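Protein A52 (PDB 2VVW) suppresses host innate immunity as a Bcl-2-like viral protein, associating with IRAK2 to inhibit NF-kappa-B signalling and with TRAF6 to activate p38. Local coordinates at residues A[94-99]-A[139-144]; A[100-105]-A[127-132]. One frame throughout, in Å; residues are numbered along the deposited sequence.

Contact 1. Residues A[94-99]-A[139-144]; sequences LTVYDC and DKIKSI
Val96, in the first turn of helix 96-115, presses its two methyls against helix 135-153 and makes the tight part of this contact. Its CG2, anti to the backbone N, lies 3.5 Å from Lys140 CB and a little farther, 3.7 Å, from Ile141 N. CG1 meets Ile144 CD1 tip to tip at 3.8 Å. A short beta-branched side chain suits this place, because the backbones come near: Val96 CA and Ile141 CA are 6.4 Å apart. Toward the interior the packing is looser but buried, with Ile141 CD1 4.0 Å from Cys99 CB and Ile133 touching both residues. At the start of helix 96-115, in an all-helical Bcl-2-like fold without strands, Thr95 at the N-cap and Asp98 in the first turn form a capping box, a common way of satisfying first-turn amides, which have no carbonyl a turn earlier to bond to. Thr95 OG1 accepts from Asp98 N at 3.1 Å, and Asp98 OD2 accepts in return, through its anti lone pair, from Thr95 N at 2.9 Å. On the solvent side the contact thins out. Tyr97 starts away from helix 135-153, yet the far end of its side chain comes nearer, and Ile144 CD1 meets the ring obliquely, 3.6 Å from Tyr97 OH; isoleucine suits here, its extended CG1-CD1 arm reaching both Val96 and Tyr97. Lys140, bent at chi3 and chi4, carries its charged NZ away from helix 96-115.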
ATOM      1  N   LEU A  94     -20.525 -19.774  10.462  1.00 37.56           N
ATOM      2  CA  LEU A  94     -19.316 -18.987  10.614  1.00 35.20           C
ATOM      3  C   LEU A  94     -19.381 -18.159  11.886  1.00 33.59           C
ATOM      4  O   LEU A  94     -20.411 -17.545  12.180  1.00 31.56           O
ATOM      5  CB  LEU A  94     -19.169 -18.055   9.412  1.00 34.87           C
ATOM      6  CG  LEU A  94     -17.774 -17.580   9.021  1.00 36.41           C
ATOM      7  CD1 LEU A  94     -16.949 -18.753   8.555  1.00 34.24           C
ATOM      8  CD2 LEU A  94     -17.893 -16.528   7.916  1.00 35.28           C
ATOM      9  N   THR A  95     -18.286 -18.151  12.634  1.00 31.03           N
ATOM     10  CA  THR A  95     -18.184 -17.347  13.843  1.00 31.49           C
ATOM     11  C   THR A  95     -17.125 -16.265  13.645  1.00 30.00           C
ATOM     12  O   THR A  95     -16.350 -16.307  12.692  1.00 26.47           O
ATOM     13  CB  THR A  95     -17.794 -18.201  15.072  1.00 32.27           C
ATOM     14  OG1 THR A  95     -16.407 -18.546  14.990  1.00 32.99           O
ATOM     15  CG2 THR A  95     -18.646 -19.475  15.156  1.00 32.83           C
ATOM     16  N   VAL A  96     -17.115 -15.292  14.553  1.00 30.24           N
ATOM     17  CA  VAL A  96     -16.118 -14.220  14.538  1.00 28.64           C
ATOM     18  C   VAL A  96     -14.716 -14.827  14.624  1.00 27.44           C
ATOM     19  O   VAL A  96     -13.771 -14.312  14.029  1.00 25.94           O
ATOM     20  CB  VAL A  96     -16.348 -13.184  15.690  1.00 29.80           C
ATOM     21  CG1 VAL A  96     -16.149 -13.824  17.068  1.00 29.18           C
ATOM     22  CG2 VAL A  96     -15.436 -11.964  15.526  1.00 28.58           C
ATOM     23  N   TYR A  97     -14.592 -15.925  15.353  1.00 28.93           N
ATOM     24  CA  TYR A  97     -13.295 -16.584  15.539  1.00 29.66           C
ATOM     25  C   TYR A  97     -12.810 -17.346  14.294  1.00 27.72           C
ATOM     26  O   TYR A  97     -11.612 -17.409  14.045  1.00 26.65           O
ATOM     27  CB  TYR A  97     -13.334 -17.447  16.801  1.00 32.08           C
ATOM     28  CG  TYR A  97     -13.380 -16.573  18.026  1.00 34.72           C
ATOM     29  CD1 TYR A  97     -12.235 -15.919  18.472  1.00 35.33           C
ATOM     30  CD2 TYR A  97     -14.570 -16.349  18.706  1.00 36.18           C
ATOM     31  CE1 TYR A  97     -12.260 -15.096  19.586  1.00 36.04           C
ATOM     32  CE2 TYR A  97     -14.611 -15.523  19.820  1.00 39.04           C
ATOM     33  CZ  TYR A  97     -13.452 -14.900  20.258  1.00 38.70           C
ATOM     34  OH  TYR A  97     -13.483 -14.071  21.363  1.00 40.58           O
ATOM     35  N   ASP A  98     -13.729 -17.897  13.500  1.00 28.08           N
ATOM     36  CA  ASP A  98     -13.384 -18.386  12.155  1.00 25.39           C
ATOM     37  C   ASP A  98     -12.794 -17.257  11.301  1.00 23.68           C
ATOM     38  O   ASP A  98     -11.787 -17.435  10.609  1.00 22.11           O
ATOM     39  CB  ASP A  98     -14.613 -18.966  11.446  1.00 26.65           C
ATOM     40  CG  ASP A  98     -15.157 -20.198  12.132  1.00 29.84           C
ATOM     41  OD1 ASP A  98     -14.349 -21.079  12.509  1.00 29.53           O
ATOM     42  OD2 ASP A  98     -16.392 -20.284  12.276  1.00 31.12           O
ATOM     43  N   CYS A  99     -13.426 -16.090  11.344  1.00 23.56           N
ATOM     44  CA  CYS A  99     -12.931 -14.947  10.604  1.00 21.85           C
ATOM     45  C   CYS A  99     -11.573 -14.451  11.126  1.00 21.04           C
ATOM     46  O   CYS A  99     -10.739 -14.033  10.350  1.00 20.87           O
ATOM     47  CB  CYS A  99     -13.931 -13.820  10.647  1.00 23.20           C
ATOM     48  SG  CYS A  99     -15.528 -14.235   9.974  1.00 26.48           S
ATOM     49  N   ASP A 139     -17.272  -5.745  12.364  1.00 28.64           N
ATOM     50  CA  ASP A 139     -17.667  -5.074  13.616  1.00 30.37           C
ATOM     51  C   ASP A 139     -17.293  -5.883  14.862  1.00 29.12           C
ATOM     52  O   ASP A 139     -16.826  -5.330  15.858  1.00 28.24           O
ATOM     53  CB  ASP A 139     -19.180  -4.825  13.656  1.00 32.87           C
ATOM     54  CG  ASP A 139     -19.632  -3.711  12.729  1.00 39.04           C
ATOM     55  OD1 ASP A 139     -18.825  -2.815  12.418  1.00 43.02           O
ATOM     56  OD2 ASP A 139     -20.823  -3.717  12.322  1.00 45.13           O
ATOM     57  N   LYS A 140     -17.544  -7.183  14.828  1.00 29.56           N
ATOM     58  CA  LYS A 140     -17.254  -8.044  15.982  1.00 31.74           C
ATOM     59  C   LYS A 140     -15.755  -8.180  16.209  1.00 29.33           C
ATOM     60  O   LYS A 140     -15.283  -8.157  17.359  1.00 28.69           O
ATOM     61  CB  LYS A 140     -17.898  -9.423  15.800  1.00 31.97           C
ATOM     62  CG  LYS A 140     -19.434  -9.364  15.820  1.00 37.48           C
ATOM     63  CD  LYS A 140     -20.081 -10.733  15.615  1.00 39.65           C
ATOM     64  CE  LYS A 140     -20.470 -11.369  16.949  1.00 47.49           C
ATOM     65  NZ  LYS A 140     -21.614 -10.655  17.619  1.00 51.77           N
ATOM     66  N   ILE A 141     -15.005  -8.294  15.114  1.00 27.40           N
ATOM     67  CA  ILE A 141     -13.546  -8.380  15.204  1.00 27.23           C
ATOM     68  C   ILE A 141     -12.978  -7.111  15.850  1.00 27.88           C
ATOM     69  O   ILE A 141     -12.085  -7.176  16.710  1.00 27.76           O
ATOM     70  CB  ILE A 141     -12.902  -8.586  13.819  1.00 26.22           C
ATOM     71  CG1 ILE A 141     -13.209  -9.994  13.265  1.00 27.92           C
ATOM     72  CG2 ILE A 141     -11.385  -8.416  13.903  1.00 25.08           C
ATOM     73  CD1 ILE A 141     -13.076 -10.114  11.736  1.00 27.14           C
ATOM     74  N   LYS A 142     -13.504  -5.963  15.419  1.00 28.16           N
ATOM     75  CA  LYS A 142     -13.100  -4.649  15.938  1.00 27.95           C
ATOM     76  C   LYS A 142     -13.303  -4.561  17.451  1.00 28.86           C
ATOM     77  O   LYS A 142     -12.399  -4.162  18.181  1.00 28.00           O
ATOM     78  CB  LYS A 142     -13.887  -3.541  15.231  1.00 29.20           C
ATOM     79  CG  LYS A 142     -13.314  -2.151  15.430  1.00 28.25           C
ATOM     80  CD  LYS A 142     -14.256  -1.088  14.888  1.00 29.95           C
ATOM     81  CE  LYS A 142     -13.627   0.285  14.968  1.00 28.74           C
ATOM     82  NZ  LYS A 142     -14.462   1.295  14.299  1.00 29.46           N
ATOM     83  N   SER A 143     -14.487  -4.964  17.908  1.00 30.49           N
ATOM     84  CA  SER A 143     -14.797  -5.013  19.332  1.00 32.52           C
ATOM     85  C   SER A 143     -13.827  -5.870  20.115  1.00 32.07           C
ATOM     86  O   SER A 143     -13.409  -5.491  21.195  1.00 32.51           O
ATOM     87  CB  SER A 143     -16.214  -5.520  19.557  1.00 33.94           C
ATOM     88  OG  SER A 143     -17.137  -4.568  19.084  1.00 38.33           O
ATOM     89  N   ILE A 144     -13.484  -7.031  19.565  1.00 31.57           N
ATOM     90  CA  ILE A 144     -12.554  -7.939  20.216  1.00 31.61           C
ATOM     91  C   ILE A 144     -11.186  -7.286  20.329  1.00 30.12           C
ATOM     92  O   ILE A 144     -10.582  -7.321  21.403  1.00 29.71           O
ATOM     93  CB  ILE A 144     -12.491  -9.310  19.487  1.00 31.97           C
ATOM     94  CG1 ILE A 144     -13.769 -10.105  19.781  1.00 33.37           C
ATOM     95  CG2 ILE A 144     -11.248 -10.135  19.908  1.00 30.89           C
ATOM     96  CD1 ILE A 144     -13.893 -11.415  19.009  1.00 32.96           C
TER

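Contact 2. Residues A[100-105]-A[127-132]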
ATOM      1  N   ILE A 100     -11.369 -14.461  12.436  1.00 21.92           N
ATOM      2  CA  ILE A 100     -10.068 -14.126  13.007  1.00 22.25           C
ATOM      3  C   ILE A 100      -8.986 -15.099  12.506  1.00 23.12           C
ATOM      4  O   ILE A 100      -7.903 -14.686  12.083  1.00 23.11           O
ATOM      5  CB  ILE A 100     -10.133 -14.128  14.547  1.00 23.76           C
ATOM      6  CG1 ILE A 100     -10.924 -12.896  15.033  1.00 26.19           C
ATOM      7  CG2 ILE A 100      -8.737 -14.179  15.152  1.00 23.32           C
ATOM      8  CD1 ILE A 100     -11.330 -12.922  16.520  1.00 27.73           C
ATOM      9  N   SER A 101      -9.267 -16.396  12.550  1.00 24.58           N
ATOM     10  CA  SER A 101      -8.289 -17.397  12.075  1.00 23.80           C
ATOM     11  C   SER A 101      -7.976 -17.168  10.596  1.00 23.60           C
ATOM     12  O   SER A 101      -6.844 -17.315  10.141  1.00 22.60           O
ATOM     13  CB  SER A 101      -8.814 -18.826  12.249  1.00 25.34           C
ATOM     14  OG  SER A 101      -8.965 -19.194  13.610  1.00 26.80           O
ATOM     15  N   MET A 102      -9.003 -16.818   9.842  1.00 23.04           N
ATOM     16  CA  MET A 102      -8.849 -16.578   8.426  1.00 23.41           C
ATOM     17  C   MET A 102      -7.955 -15.365   8.153  1.00 22.68           C
ATOM     18  O   MET A 102      -7.160 -15.385   7.212  1.00 22.11           O
ATOM     19  CB  MET A 102     -10.224 -16.433   7.798  1.00 23.54           C
ATOM     20  CG  MET A 102     -10.195 -16.293   6.322  1.00 26.41           C
ATOM     21  SD  MET A 102     -10.228 -14.545   5.911  1.00 32.00           S
ATOM     22  CE  MET A 102      -9.893 -14.674   4.143  1.00 28.94           C
ATOM     23  N   ILE A 103      -8.045 -14.329   8.989  1.00 22.27           N
ATOM     24  CA  ILE A 103      -7.172 -13.168   8.843  1.00 20.82           C
ATOM     25  C   ILE A 103      -5.731 -13.611   9.097  1.00 20.32           C
ATOM     26  O   ILE A 103      -4.824 -13.268   8.340  1.00 19.27           O
ATOM     27  CB  ILE A 103      -7.571 -12.020   9.792  1.00 20.42           C
ATOM     28  CG1 ILE A 103      -8.827 -11.307   9.283  1.00 22.51           C
ATOM     29  CG2 ILE A 103      -6.458 -10.997   9.931  1.00 21.55           C
ATOM     30  CD1 ILE A 103      -9.512 -10.429  10.367  1.00 20.47           C
ATOM     31  N   GLY A 104      -5.530 -14.411  10.127  1.00 21.00           N
ATOM     32  CA  GLY A 104      -4.199 -14.950  10.403  1.00 22.54           C
ATOM     33  C   GLY A 104      -3.650 -15.821   9.285  1.00 23.52           C
ATOM     34  O   GLY A 104      -2.447 -15.847   9.059  1.00 23.86           O
ATOM     35  N   LEU A 105      -4.541 -16.540   8.603  1.00 24.59           N
ATOM     36  CA  LEU A 105      -4.176 -17.407   7.487  1.00 24.21           C
ATOM     37  C   LEU A 105      -3.687 -16.564   6.313  1.00 21.66           C
ATOM     38  O   LEU A 105      -2.655 -16.853   5.728  1.00 22.64           O
ATOM     39  CB  LEU A 105      -5.384 -18.248   7.064  1.00 24.39           C
ATOM     40  CG  LEU A 105      -5.240 -19.155   5.835  1.00 28.12           C
ATOM     41  CD1 LEU A 105      -4.427 -20.392   6.177  1.00 32.06           C
ATOM     42  CD2 LEU A 105      -6.623 -19.523   5.289  1.00 28.32           C
ATOM     43  N   ARG A 127      -9.217  -9.753  -1.391  1.00 23.86           N
ATOM     44  CA  ARG A 127     -10.308 -10.455  -2.086  0.60 24.57           C
ATOM     45  C   ARG A 127     -10.846 -11.555  -1.173  1.00 22.91           C
ATOM     46  O   ARG A 127     -12.035 -11.735  -1.052  1.00 21.79           O
ATOM     47  CB  ARG A 127      -9.829 -11.041  -3.426  0.60 24.54           C
ATOM     48  CG  ARG A 127     -10.952 -11.529  -4.336  0.60 27.38           C
ATOM     49  CD  ARG A 127     -10.450 -12.136  -5.652  0.60 29.29           C
ATOM     50  NE  ARG A 127      -9.543 -11.273  -6.411  0.60 31.23           N
ATOM     51  CZ  ARG A 127      -9.120 -11.535  -7.653  0.60 34.53           C
ATOM     52  NH1 ARG A 127      -9.527 -12.626  -8.293  0.60 38.32           N
ATOM     53  NH2 ARG A 127      -8.288 -10.700  -8.268  0.60 33.03           N
ATOM     54  N   ALA A 128      -9.949 -12.280  -0.524  1.00 21.26           N
ATOM     55  CA  ALA A 128     -10.346 -13.364   0.382  1.00 22.45           C
ATOM     56  C   ALA A 128     -11.203 -12.848   1.545  1.00 22.76           C
ATOM     57  O   ALA A 128     -12.239 -13.437   1.858  1.00 23.75           O
ATOM     58  CB  ALA A 128      -9.089 -14.078   0.924  1.00 18.53           C
ATOM     59  N   ILE A 129     -10.759 -11.751   2.176  1.00 24.44           N
ATOM     60  CA  ILE A 129     -11.475 -11.125   3.313  1.00 24.85           C
ATOM     61  C   ILE A 129     -12.875 -10.732   2.913  1.00 25.52           C
ATOM     62  O   ILE A 129     -13.830 -10.998   3.637  1.00 24.71           O
ATOM     63  CB  ILE A 129     -10.731  -9.848   3.861  1.00 25.25           C
ATOM     64  CG1 ILE A 129      -9.409 -10.222   4.532  1.00 26.05           C
ATOM     65  CG2 ILE A 129     -11.607  -9.059   4.839  1.00 27.47           C
ATOM     66  CD1 ILE A 129      -9.509 -11.155   5.681  1.00 29.36           C
ATOM     67  N   LYS A 130     -13.006 -10.125   1.739  1.00 27.41           N
ATOM     68  CA  LYS A 130     -14.328  -9.735   1.232  1.00 29.82           C
ATOM     69  C   LYS A 130     -15.258 -10.935   0.984  1.00 30.21           C
ATOM     70  O   LYS A 130     -16.472 -10.817   1.154  1.00 31.16           O
ATOM     71  CB  LYS A 130     -14.186  -8.911  -0.049  1.00 30.96           C
ATOM     72  CG  LYS A 130     -13.720  -7.463   0.157  1.00 35.10           C
ATOM     73  CD  LYS A 130     -13.212  -6.867  -1.171  1.00 36.96           C
ATOM     74  CE  LYS A 130     -13.153  -5.331  -1.159  1.00 42.27           C
ATOM     75  NZ  LYS A 130     -12.317  -4.759  -2.295  1.00 44.54           N
ATOM     76  N   LEU A 131     -14.703 -12.083   0.581  1.00 30.41           N
ATOM     77  CA  LEU A 131     -15.506 -13.308   0.369  1.00 30.02           C
ATOM     78  C   LEU A 131     -15.969 -13.922   1.685  1.00 28.94           C
ATOM     79  O   LEU A 131     -17.038 -14.527   1.763  1.00 29.27           O
ATOM     80  CB  LEU A 131     -14.706 -14.399  -0.370  1.00 30.21           C
ATOM     81  CG  LEU A 131     -14.534 -14.359  -1.885  1.00 30.57           C
ATOM     82  CD1 LEU A 131     -13.554 -15.458  -2.287  1.00 31.24           C
ATOM     83  CD2 LEU A 131     -15.878 -14.523  -2.601  1.00 32.76           C
ATOM     84  N   PHE A 132     -15.136 -13.793   2.707  1.00 28.02           N
ATOM     85  CA  PHE A 132     -15.275 -14.580   3.927  1.00 26.96           C
ATOM     86  C   PHE A 132     -15.861 -13.801   5.114  1.00 27.38           C
ATOM     87  O   PHE A 132     -16.619 -14.368   5.915  1.00 28.62           O
ATOM     88  CB  PHE A 132     -13.893 -15.135   4.279  1.00 25.75           C
ATOM     89  CG  PHE A 132     -13.912 -16.309   5.224  1.00 25.96           C
ATOM     90  CD1 PHE A 132     -13.947 -17.606   4.743  1.00 26.05           C
ATOM     91  CD2 PHE A 132     -13.856 -16.117   6.602  1.00 25.93           C
ATOM     92  CE1 PHE A 132     -13.947 -18.694   5.624  1.00 28.71           C
ATOM     93  CE2 PHE A 132     -13.849 -17.195   7.480  1.00 29.99           C
ATOM     94  CZ  PHE A 132     -13.900 -18.486   6.994  1.00 29.38           C
TER
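Two nearly antiparallel helices of the Bcl-2-like bundle, 96-115 and 123-132, meet here at 166° between segment directions, with the axes of the two short segments approaching to 10.5 Å. Ahead of the contact, Ile100 packs on helix 51-59 and Ser101 OG is hydrogen-bonded to Gln58 of that helix. Met102 carries the contact. Its CG stands anti to the backbone N (chi1 -175°), which sends the unbranched chain straight toward the other helix, and the bend at chi2 (-95°) lays it along several partners in turn. CG sits over one face of the Phe132 ring, offset toward the rim and 3.9 Å from the centroid, as a CH-pi contact. The sulfur follows as a Met-aromatic contact, SD being 4.7 Å from that centroid and oblique to the ring, while Ile129 CD1 approaches SD to 3.5 Å. A flexible thioether suits this spot, since it can serve an aromatic, a branched and a small partner at once. Ile103, one residue on, adds its CG1 at 3.7 Å from Ile129 CD1, and its side chain also touches Leu25 and Phe29 of helix 21-35. Ala128, with no more than a methyl, admits the end of the methionine very closely: Met102 CE lies 3.4 Å from Ala128 CB, tighter than usual van der Waals contact.

In the fold
Both contacts use helix 96-115: contact 1 joins its first turn to helix 135-153, and contact 2 joins the following turns to helix 123-132, which comes just before helix 135-153 in the chain. Contact 2 is nested within the loop that contact 1 closes, and their centres are 11 Å apart. Contact 2 is wholly buried near the centre of the chain, and its pairing is apolar with sulfur and aromatic character. Contact 1 is only partly buried, mixing aliphatic packing with a polar helix start, a tyrosine and a lysine. The two merge through Ile141 CD1 on Ile103 CD1, 3.8 Å apart, and Leu94 against Phe132.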